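Long-range contacts in N-acetylglucosaminidase (Paenibacillus barengoltzii, PDB 6INX), which hydrolyses N-acetylglucosaminide linkages as a glycoside hydrolase of family 18: residues 67-72 / 104-109; 154-159 / 178-183; 238-243 / 296-301. One frame throughout, in Å; residues are numbered along the deposited sequence.

Contact 1: residues 67-72 / 104-109; sequences LSVGGW and DGVDLD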
loop_
_atom_site.group_PDB
_atom_site.type_symbol
_atom_site.label_atom_id
_atom_site.label_comp_id
_atom_site.label_asym_id
_atom_site.label_seq_id
_atom_site.Cartn_x
_atom_site.Cartn_y
_atom_site.Cartn_z
ATOM N N LEU A 67 -29.218 10.965 3.779
ATOM C CA LEU A 67 -29.336 9.654 3.155
ATOM C C LEU A 67 -27.993 9.316 2.526
ATOM O O LEU A 67 -27.533 10.035 1.630
ATOM C CB LEU A 67 -30.410 9.675 2.071
ATOM C CG LEU A 67 -30.507 8.385 1.242
ATOM C CD1 LEU A 67 -31.012 7.199 2.072
ATOM C CD2 LEU A 67 -31.410 8.613 0.025
ATOM N N SER A 68 -27.356 8.248 2.997
ATOM C CA SER A 68 -26.117 7.805 2.379
ATOM C C SER A 68 -26.456 6.913 1.198
ATOM O O SER A 68 -27.299 6.021 1.308
ATOM C CB SER A 68 -25.249 7.048 3.377
ATOM O OG SER A 68 -23.987 6.740 2.804
ATOM N N VAL A 69 -25.806 7.153 0.066
ATOM C CA VAL A 69 -26.115 6.463 -1.183
ATOM C C VAL A 69 -24.867 5.718 -1.609
ATOM O O VAL A 69 -23.829 6.339 -1.849
ATOM C CB VAL A 69 -26.542 7.459 -2.269
ATOM C CG1 VAL A 69 -26.784 6.732 -3.593
ATOM C CG2 VAL A 69 -27.807 8.205 -1.841
ATOM N N GLY A 70 -24.970 4.395 -1.719
ATOM C CA GLY A 70 -23.848 3.604 -2.182
ATOM C C GLY A 70 -23.410 2.578 -1.166
ATOM O O GLY A 70 -24.212 1.740 -0.744
ATOM N N GLY A 71 -22.142 2.638 -0.762
ATOM C CA GLY A 71 -21.547 1.621 0.079
ATOM C C GLY A 71 -20.709 0.659 -0.741
ATOM O O GLY A 71 -20.734 0.654 -1.974
ATOM N N TRP A 72 -19.947 -0.176 -0.034
ATOM C CA TRP A 72 -19.060 -1.111 -0.717
ATOM C C TRP A 72 -19.857 -2.082 -1.578
ATOM O O TRP A 72 -20.791 -2.733 -1.101
ATOM C CB TRP A 72 -18.223 -1.889 0.298
ATOM C CG TRP A 72 -17.230 -2.812 -0.355
ATOM C CD1 TRP A 72 -17.326 -4.170 -0.487
ATOM C CD2 TRP A 72 -16.005 -2.437 -0.981
ATOM N NE1 TRP A 72 -16.224 -4.660 -1.148
ATOM C CE2 TRP A 72 -15.398 -3.615 -1.465
ATOM C CE3 TRP A 72 -15.358 -1.218 -1.175
ATOM C CZ2 TRP A 72 -14.170 -3.606 -2.130
ATOM C CZ3 TRP A 72 -14.141 -1.207 -1.843
ATOM C CH2 TRP A 72 -13.560 -2.395 -2.312
ATOM N N ASP A 104 -32.374 15.760 5.228
ATOM C CA ASP A 104 -31.724 17.057 5.114
ATOM C C ASP A 104 -30.686 17.105 4.011
ATOM O O ASP A 104 -30.154 18.180 3.728
ATOM C CB ASP A 104 -31.088 17.441 6.450
ATOM C CG ASP A 104 -32.114 17.562 7.554
ATOM O OD1 ASP A 104 -33.113 18.283 7.334
ATOM O OD2 ASP A 104 -31.965 16.917 8.615
ATOM N N GLY A 105 -30.392 15.982 3.379
ATOM C CA GLY A 105 -29.433 15.987 2.294
ATOM C C GLY A 105 -28.979 14.575 1.976
ATOM O O GLY A 105 -29.570 13.594 2.431
ATOM N N VAL A 106 -27.898 14.508 1.210
ATOM C CA VAL A 106 -27.382 13.257 0.676
ATOM C C VAL A 106 -25.897 13.157 0.979
ATOM O O VAL A 106 -25.150 14.130 0.822
ATOM C CB VAL A 106 -27.631 13.159 -0.845
ATOM C CG1 VAL A 106 -26.907 11.954 -1.458
ATOM C CG2 VAL A 106 -29.119 13.087 -1.121
ATOM N N ASP A 107 -25.475 11.981 1.411
ATOM C CA ASP A 107 -24.067 11.640 1.569
ATOM C C ASP A 107 -23.745 10.619 0.481
ATOM O O ASP A 107 -24.256 9.497 0.517
ATOM C CB ASP A 107 -23.829 11.044 2.957
ATOM C CG ASP A 107 -22.445 10.434 3.097
ATOM O OD1 ASP A 107 -21.458 11.165 2.875
ATOM O OD2 ASP A 107 -22.358 9.232 3.421
ATOM N N LEU A 108 -22.891 10.979 -0.470
ATOM C CA LEU A 108 -22.561 10.067 -1.559
ATOM C C LEU A 108 -21.391 9.177 -1.164
ATOM O O LEU A 108 -20.319 9.677 -0.806
ATOM C CB LEU A 108 -22.198 10.843 -2.821
ATOM C CG LEU A 108 -22.528 10.082 -4.101
ATOM C CD1 LEU A 108 -24.030 10.095 -4.343
ATOM C CD2 LEU A 108 -21.786 10.689 -5.282
ATOM N N ASP A 109 -21.594 7.857 -1.258
ATOM C CA ASP A 109 -20.591 6.879 -0.844
ATOM C C ASP A 109 -20.232 5.968 -2.019
ATOM O O ASP A 109 -20.445 4.754 -1.966
ATOM C CB ASP A 109 -21.153 6.066 0.330
ATOM C CG ASP A 109 -20.127 5.187 0.985
ATOM O OD1 ASP A 109 -18.923 5.370 0.716
ATOM O OD2 ASP A 109 -20.527 4.316 1.789
#

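Contact 2: residues 154-159 / 178-183; sequences LTIAAG and DFVQLM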
loop_
_atom_site.group_PDB
_atom_site.type_symbol
_atom_site.label_atom_id
_atom_site.label_comp_id
_atom_site.label_asym_id
_atom_site.label_seq_id
_atom_site.Cartn_x
_atom_site.Cartn_y
_atom_site.Cartn_z
ATOM N N LEU A 154 -24.849 18.246 1.196
ATOM C CA LEU A 154 -24.215 17.258 0.328
ATOM C C LEU A 154 -22.846 16.960 0.914
ATOM O O LEU A 154 -22.047 17.875 1.119
ATOM C CB LEU A 154 -24.076 17.779 -1.109
ATOM C CG LEU A 154 -23.522 16.768 -2.118
ATOM C CD1 LEU A 154 -24.472 15.583 -2.272
ATOM C CD2 LEU A 154 -23.272 17.460 -3.453
ATOM N N THR A 155 -22.593 15.689 1.212
ATOM C CA THR A 155 -21.305 15.247 1.725
ATOM C C THR A 155 -20.885 14.024 0.928
ATOM O O THR A 155 -21.647 13.507 0.107
ATOM C CB THR A 155 -21.376 14.897 3.221
ATOM O OG1 THR A 155 -22.243 13.776 3.403
ATOM C CG2 THR A 155 -21.917 16.068 4.045
ATOM N N ILE A 156 -19.649 13.568 1.161
ATOM C CA ILE A 156 -19.181 12.303 0.616
ATOM C C ILE A 156 -18.476 11.535 1.718
ATOM O O ILE A 156 -18.020 12.099 2.713
ATOM C CB ILE A 156 -18.228 12.443 -0.596
ATOM C CG1 ILE A 156 -16.904 13.105 -0.173
ATOM C CG2 ILE A 156 -18.923 13.158 -1.758
ATOM C CD1 ILE A 156 -15.844 13.120 -1.271
ATOM N N ALA A 157 -18.404 10.224 1.529
ATOM C CA ALA A 157 -17.454 9.394 2.251
ATOM C C ALA A 157 -16.338 9.040 1.284
ATOM O O ALA A 157 -16.601 8.546 0.177
ATOM C CB ALA A 157 -18.122 8.111 2.743
ATOM N N ALA A 158 -15.101 9.289 1.697
ATOM C CA ALA A 158 -13.942 9.148 0.834
ATOM C C ALA A 158 -13.007 8.066 1.351
ATOM O O ALA A 158 -12.857 7.889 2.563
ATOM C CB ALA A 158 -13.178 10.473 0.761
ATOM N N GLY A 159 -12.377 7.353 0.420
ATOM C CA GLY A 159 -11.307 6.446 0.785
ATOM C C GLY A 159 -10.117 7.184 1.364
ATOM O O GLY A 159 -9.851 8.337 1.030
ATOM N N ASP A 178 -20.547 20.082 2.115
ATOM C CA ASP A 178 -20.520 20.629 3.468
ATOM C C ASP A 178 -19.328 20.099 4.244
ATOM O O ASP A 178 -18.696 20.838 5.008
ATOM C CB ASP A 178 -21.816 20.292 4.201
ATOM C CG ASP A 178 -23.017 20.978 3.597
ATOM O OD1 ASP A 178 -23.349 22.095 4.041
ATOM O OD2 ASP A 178 -23.618 20.420 2.668
ATOM N N PHE A 179 -19.028 18.813 4.087
ATOM C CA PHE A 179 -17.795 18.250 4.617
ATOM C C PHE A 179 -17.477 16.962 3.874
ATOM O O PHE A 179 -18.293 16.441 3.104
ATOM C CB PHE A 179 -17.820 18.053 6.142
ATOM C CG PHE A 179 -19.003 17.281 6.665
ATOM C CD1 PHE A 179 -20.059 17.945 7.270
ATOM C CD2 PHE A 179 -19.041 15.896 6.612
ATOM C CE1 PHE A 179 -21.137 17.244 7.785
ATOM C CE2 PHE A 179 -20.121 15.188 7.126
ATOM C CZ PHE A 179 -21.168 15.865 7.712
ATOM N N VAL A 180 -16.244 16.492 4.086
ATOM C CA VAL A 180 -15.715 15.258 3.518
ATOM C C VAL A 180 -15.466 14.304 4.675
ATOM O O VAL A 180 -14.678 14.612 5.577
ATOM C CB VAL A 180 -14.400 15.522 2.766
ATOM C CG1 VAL A 180 -13.810 14.209 2.218
ATOM C CG2 VAL A 180 -14.603 16.549 1.668
ATOM N N GLN A 181 -16.108 13.140 4.652
ATOM C CA GLN A 181 -15.884 12.128 5.681
ATOM C C GLN A 181 -14.798 11.179 5.198
ATOM O O GLN A 181 -14.994 10.452 4.221
ATOM C CB GLN A 181 -17.171 11.367 5.954
ATOM C CG GLN A 181 -18.301 12.262 6.389
ATOM C CD GLN A 181 -19.596 11.515 6.456
ATOM O OE1 GLN A 181 -20.150 11.128 5.423
ATOM N NE2 GLN A 181 -20.088 11.286 7.666
ATOM N N LEU A 182 -13.659 11.176 5.876
ATOM C CA LEU A 182 -12.581 10.265 5.526
ATOM C C LEU A 182 -12.838 8.929 6.201
ATOM O O LEU A 182 -12.910 8.842 7.435
ATOM C CB LEU A 182 -11.219 10.820 5.941
ATOM C CG LEU A 182 -10.851 12.207 5.437
ATOM C CD1 LEU A 182 -9.433 12.544 5.893
ATOM C CD2 LEU A 182 -10.995 12.251 3.928
ATOM N N MET A 183 -12.968 7.882 5.395
ATOM C CA MET A 183 -13.220 6.548 5.932
ATOM C C MET A 183 -11.893 5.977 6.433
ATOM O O MET A 183 -11.271 5.111 5.811
ATOM C CB MET A 183 -13.863 5.664 4.873
ATOM C CG MET A 183 -15.341 6.011 4.641
ATOM S SD MET A 183 -16.149 4.915 3.462
ATOM C CE MET A 183 -15.279 5.424 1.993
#

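Contact 3: residues 238-243 / 296-301; sequences SRMWKD and TFISYD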
loop_
_atom_site.group_PDB
_atom_site.type_symbol
_atom_site.label_atom_id
_atom_site.label_comp_id
_atom_site.label_asym_id
_atom_site.label_seq_id
_atom_site.Cartn_x
_atom_site.Cartn_y
_atom_site.Cartn_z
ATOM N N SER A 238 -14.138 -4.738 14.198
ATOM C CA SER A 238 -12.748 -5.129 14.024
ATOM C C SER A 238 -12.458 -5.669 12.627
ATOM O O SER A 238 -13.348 -6.070 11.881
ATOM C CB SER A 238 -12.357 -6.187 15.061
ATOM O OG SER A 238 -13.033 -7.418 14.849
ATOM N N ARG A 239 -11.166 -5.693 12.300
ATOM C CA ARG A 239 -10.632 -6.480 11.198
ATOM C C ARG A 239 -9.748 -7.563 11.799
ATOM O O ARG A 239 -9.131 -7.360 12.846
ATOM C CB ARG A 239 -9.799 -5.599 10.250
ATOM C CG ARG A 239 -10.633 -4.753 9.274
ATOM C CD ARG A 239 -11.135 -5.593 8.116
ATOM N NE ARG A 239 -12.114 -4.870 7.311
ATOM C CZ ARG A 239 -12.615 -5.324 6.171
ATOM N NH1 ARG A 239 -12.222 -6.492 5.674
ATOM N NH2 ARG A 239 -13.515 -4.600 5.521
ATOM N N MET A 240 -9.715 -8.733 11.158
ATOM C CA MET A 240 -9.132 -9.908 11.793
ATOM C C MET A 240 -8.366 -10.746 10.784
ATOM O O MET A 240 -8.836 -10.968 9.668
ATOM C CB MET A 240 -10.248 -10.758 12.414
ATOM C CG MET A 240 -9.777 -12.057 13.047
ATOM S SD MET A 240 -11.133 -12.925 13.884
ATOM C CE MET A 240 -12.134 -13.395 12.483
ATOM N N TRP A 241 -7.176 -11.195 11.180
ATOM C CA TRP A 241 -6.374 -12.104 10.376
ATOM C C TRP A 241 -6.190 -13.417 11.128
ATOM O O TRP A 241 -6.025 -13.428 12.355
ATOM C CB TRP A 241 -4.986 -11.514 10.093
ATOM C CG TRP A 241 -4.937 -10.372 9.113
ATOM C CD1 TRP A 241 -4.542 -10.437 7.808
ATOM C CD2 TRP A 241 -5.256 -9.000 9.372
ATOM N NE1 TRP A 241 -4.592 -9.185 7.231
ATOM C CE2 TRP A 241 -5.022 -8.284 8.172
ATOM C CE3 TRP A 241 -5.719 -8.305 10.497
ATOM C CZ2 TRP A 241 -5.248 -6.911 8.066
ATOM C CZ3 TRP A 241 -5.924 -6.941 10.398
ATOM C CH2 TRP A 241 -5.695 -6.256 9.186
ATOM N N LYS A 242 -6.171 -14.520 10.382
ATOM C CA LYS A 242 -6.114 -15.850 10.962
ATOM C C LYS A 242 -4.776 -16.528 10.691
ATOM O O LYS A 242 -4.108 -16.251 9.691
ATOM C CB LYS A 242 -7.233 -16.721 10.399
ATOM C CG LYS A 242 -8.630 -16.150 10.653
ATOM C CD LYS A 242 -9.695 -17.010 9.990
ATOM C CE LYS A 242 -11.086 -16.451 10.273
ATOM N NZ LYS A 242 -12.165 -17.243 9.611
ATOM N N ASP A 243 -4.400 -17.425 11.607
ATOM C CA ASP A 243 -3.245 -18.304 11.422
ATOM C C ASP A 243 -1.956 -17.512 11.218
ATOM O O ASP A 243 -1.181 -17.758 10.290
ATOM C CB ASP A 243 -3.505 -19.308 10.303
ATOM C CG ASP A 243 -4.733 -20.152 10.577
ATOM O OD1 ASP A 243 -4.819 -20.715 11.692
ATOM O OD2 ASP A 243 -5.610 -20.222 9.699
ATOM N N THR A 296 -4.566 -15.667 16.240
ATOM C CA THR A 296 -5.581 -14.813 15.629
ATOM C C THR A 296 -5.350 -13.378 16.083
ATOM O O THR A 296 -5.299 -13.105 17.288
ATOM C CB THR A 296 -6.984 -15.282 16.039
ATOM O OG1 THR A 296 -7.182 -16.639 15.615
ATOM C CG2 THR A 296 -8.065 -14.404 15.413
ATOM N N PHE A 297 -5.209 -12.463 15.119
ATOM C CA PHE A 297 -4.922 -11.058 15.383
ATOM C C PHE A 297 -6.155 -10.226 15.054
ATOM O O PHE A 297 -6.719 -10.364 13.962
ATOM C CB PHE A 297 -3.751 -10.604 14.501
ATOM C CG PHE A 297 -3.423 -9.149 14.629
ATOM C CD1 PHE A 297 -4.080 -8.193 13.857
ATOM C CD2 PHE A 297 -2.448 -8.729 15.509
ATOM C CE1 PHE A 297 -3.771 -6.849 13.984
ATOM C CE2 PHE A 297 -2.148 -7.398 15.635
ATOM C CZ PHE A 297 -2.803 -6.458 14.879
ATOM N N ILE A 298 -6.530 -9.326 15.969
ATOM C CA ILE A 298 -7.745 -8.521 15.851
ATOM C C ILE A 298 -7.405 -7.055 16.081
ATOM O O ILE A 298 -6.835 -6.706 17.117
ATOM C CB ILE A 298 -8.815 -8.979 16.862
ATOM C CG1 ILE A 298 -9.259 -10.408 16.534
ATOM C CG2 ILE A 298 -9.997 -8.016 16.868
ATOM C CD1 ILE A 298 -10.176 -11.067 17.580
ATOM N N SER A 299 -7.768 -6.200 15.122
ATOM C CA SER A 299 -7.563 -4.760 15.215
ATOM C C SER A 299 -8.913 -4.081 15.412
ATOM O O SER A 299 -9.880 -4.420 14.731
ATOM C CB SER A 299 -6.969 -4.248 13.898
ATOM O OG SER A 299 -7.062 -2.846 13.831
ATOM N N TYR A 300 -8.979 -3.086 16.301
ATOM C CA TYR A 300 -10.265 -2.452 16.591
ATOM C C TYR A 300 -10.038 -1.057 17.162
ATOM O O TYR A 300 -8.905 -0.644 17.386
ATOM C CB TYR A 300 -11.111 -3.344 17.520
ATOM C CG TYR A 300 -10.607 -3.478 18.942
ATOM C CD1 TYR A 300 -9.408 -4.116 19.220
ATOM C CD2 TYR A 300 -11.349 -2.986 20.011
ATOM C CE1 TYR A 300 -8.947 -4.252 20.522
ATOM C CE2 TYR A 300 -10.895 -3.123 21.328
ATOM C CZ TYR A 300 -9.697 -3.759 21.570
ATOM O OH TYR A 300 -9.238 -3.899 22.870
ATOM N N ASP A 301 -11.148 -0.335 17.374
ATOM C CA ASP A 301 -11.193 0.944 18.080
ATOM C C ASP A 301 -11.844 0.718 19.441
ATOM O O ASP A 301 -12.774 -0.092 19.572
ATOM C CB ASP A 301 -12.103 1.937 17.322
ATOM C CG ASP A 301 -11.345 3.105 16.674
ATOM O OD1 ASP A 301 -10.175 3.378 17.020
ATOM O OD2 ASP A 301 -11.950 3.771 15.795
#

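Contact 1: residues 67-72 / 104-109
L67 to G70 run parallel to G105 to D109, their axes 4.5 Å apart and turned by 29°, and five backbone hydrogen bonds hold the register, from L67 N on G105 O to G71 N on D109 O. On one face of the sheet S68 meets D107: S68 OG gives a 3.0 Å hydrogen bond to D107 OD2, reaching it from the anti side and 25° out of the carboxylate plane. D107 turns CG anti to its backbone N (chi1 169°), which brings OD2 to this serine; the same oxygen also pairs with Y10 OH, while D107 OD1 takes T155 OG1, so the buried carboxylate is gripped by three hydroxyls. An alanine at D107 would probably leave the hydroxyls of S68, Y10 and T155 without their shared acceptor. Across the contact D109 OD2 lies 3.4 Å from G71 CA. A side chain on G70 would strike D109 O. The opposite face is apolar: V69 CG2 meets V106 CG1 at 3.9 Å, L108 CD1 approaches V69 CB at 4.2 Å, and helix 126-148 packs on V106 and L108. S68-V69-G70-G71 and D104-G105-V106-D107-L108-D109 match the SxGG and DxxDxDxE signatures on adjacent strands of the family 18 TIM barrel, the second ending at E111, probably the catalytic acid.

Contact 2: residues 154-159 / 178-183
Strands 154-159 and 179-183 run parallel, with axes 4.6 Å apart at 31°. At the entry D178 grips L154 twice: its N donates to L154 O over 2.8 Å, and its OD2 accepts L154 N over 2.9 Å nearly along the C-O bond. Backbone pairing resumes at Q181 N on I156 O and continues through A158 N on Q181 O and M183 N on A158 O. Between these two sets the pairing lapses, and F179 N and F179 O are buried with no partner in the model. Beside this break the side chains pack closely: T155 CG2 sits over the centre of the F179 ring, 3.7 Å from the centroid and 11° off its normal, a CH-pi contact. F179 places CG between its own N and carbonyl carbon (chi1 52°), which turns the ring's face to the threonine methyl and leaves Q181 CG in plane at its edge. Farther along the same face, M183 bends at its last torsion, bringing CE back to 3.5 Å from A158 C while SD lies 3.8 Å from A157 CB. Across the other face, V180 CG1 touches both I156 CG1 and A158 CB, each at 4.1 Å. Helix 126-148 covers L154 and I156, and its R138 forms a salt bridge to D178 OD2, while H151 NE2 is hydrogen-bonded to D178 OD1; helix 213-222 lies against A158 and L182. On the barrel interior Q181 reaches A8 and Y10 of strand 6-12 and sends NE2 to N31 OD1, while strands 105-109 and 230-235 flank the pair.

Contact 3: residues 238-243 / 296-301
R239 and S299 exchange two backbone hydrogen bonds, and W241 and F297 exchange two more, so the strands are antiparallel, with axes 4.7 Å apart at 160°; M240 and I298 form the non-hydrogen-bonded pair between them. Packing is tightest at the S238 end. There S238 CB stands 3.5 Å from I298 CG2, closer than usual for two carbons, and, roughly at a right angle to that contact, 3.1 Å from S299 O. S238 OG is directed to P263 O, while L268 of helix 265-272 rests against S238, I298 and Y300 alike. The face of W241 and F297 is also buried. The two side chains lie alongside, with W241 CE3 at the edge of the F297 ring and 3.7 Å from F297 CD1. Their planes are at 64°, an oblique aromatic pair, and the indole is further fixed by NE1 donating to Q192 O. The guanidinium of R239, on that same face, leads away from F297 and S299 to a salt bridge with D186, a bond to G259 O and a cation-pi contact with Y261. These two strands are neighbours in a five-stranded antiparallel sheet inserted between barrel strands 230-235 and 320-324, consistent with the alpha+beta insertion domain of many family 18 enzymes. Toward the W241 end, the M240 face becomes more open. M240, with CG anti to its backbone N (chi1 177°), runs beside I298, its CG 3.9 Å from I298 CG1, and then bends so that SD meets T296 CG2 at 3.7 Å. Both M240 and T296 are partly exposed, and beyond them the chain passes to K242 and D243, both exposed and without contact to segment 296-301.

How the contacts relate
Contacts 1 and 2 are consecutive parts of one barrel wall, with centres about 9 Å apart. Strands 105-109 and 153-159 are neighbours, consistent with L108 N lying 2.9 Å from T155 O, a probable hydrogen bond, and inside the barrel the two contacts meet at D107. Both border the probable active site: W72 of contact 1 and M183 of contact 2 each touch E111. Contact 3 belongs to the separate antiparallel sheet, its centre about 28 Å from that of contact 1 and 26 Å from that of contact 2. Nearest atoms stay about 7 and 10 Å away, respectively, without touching.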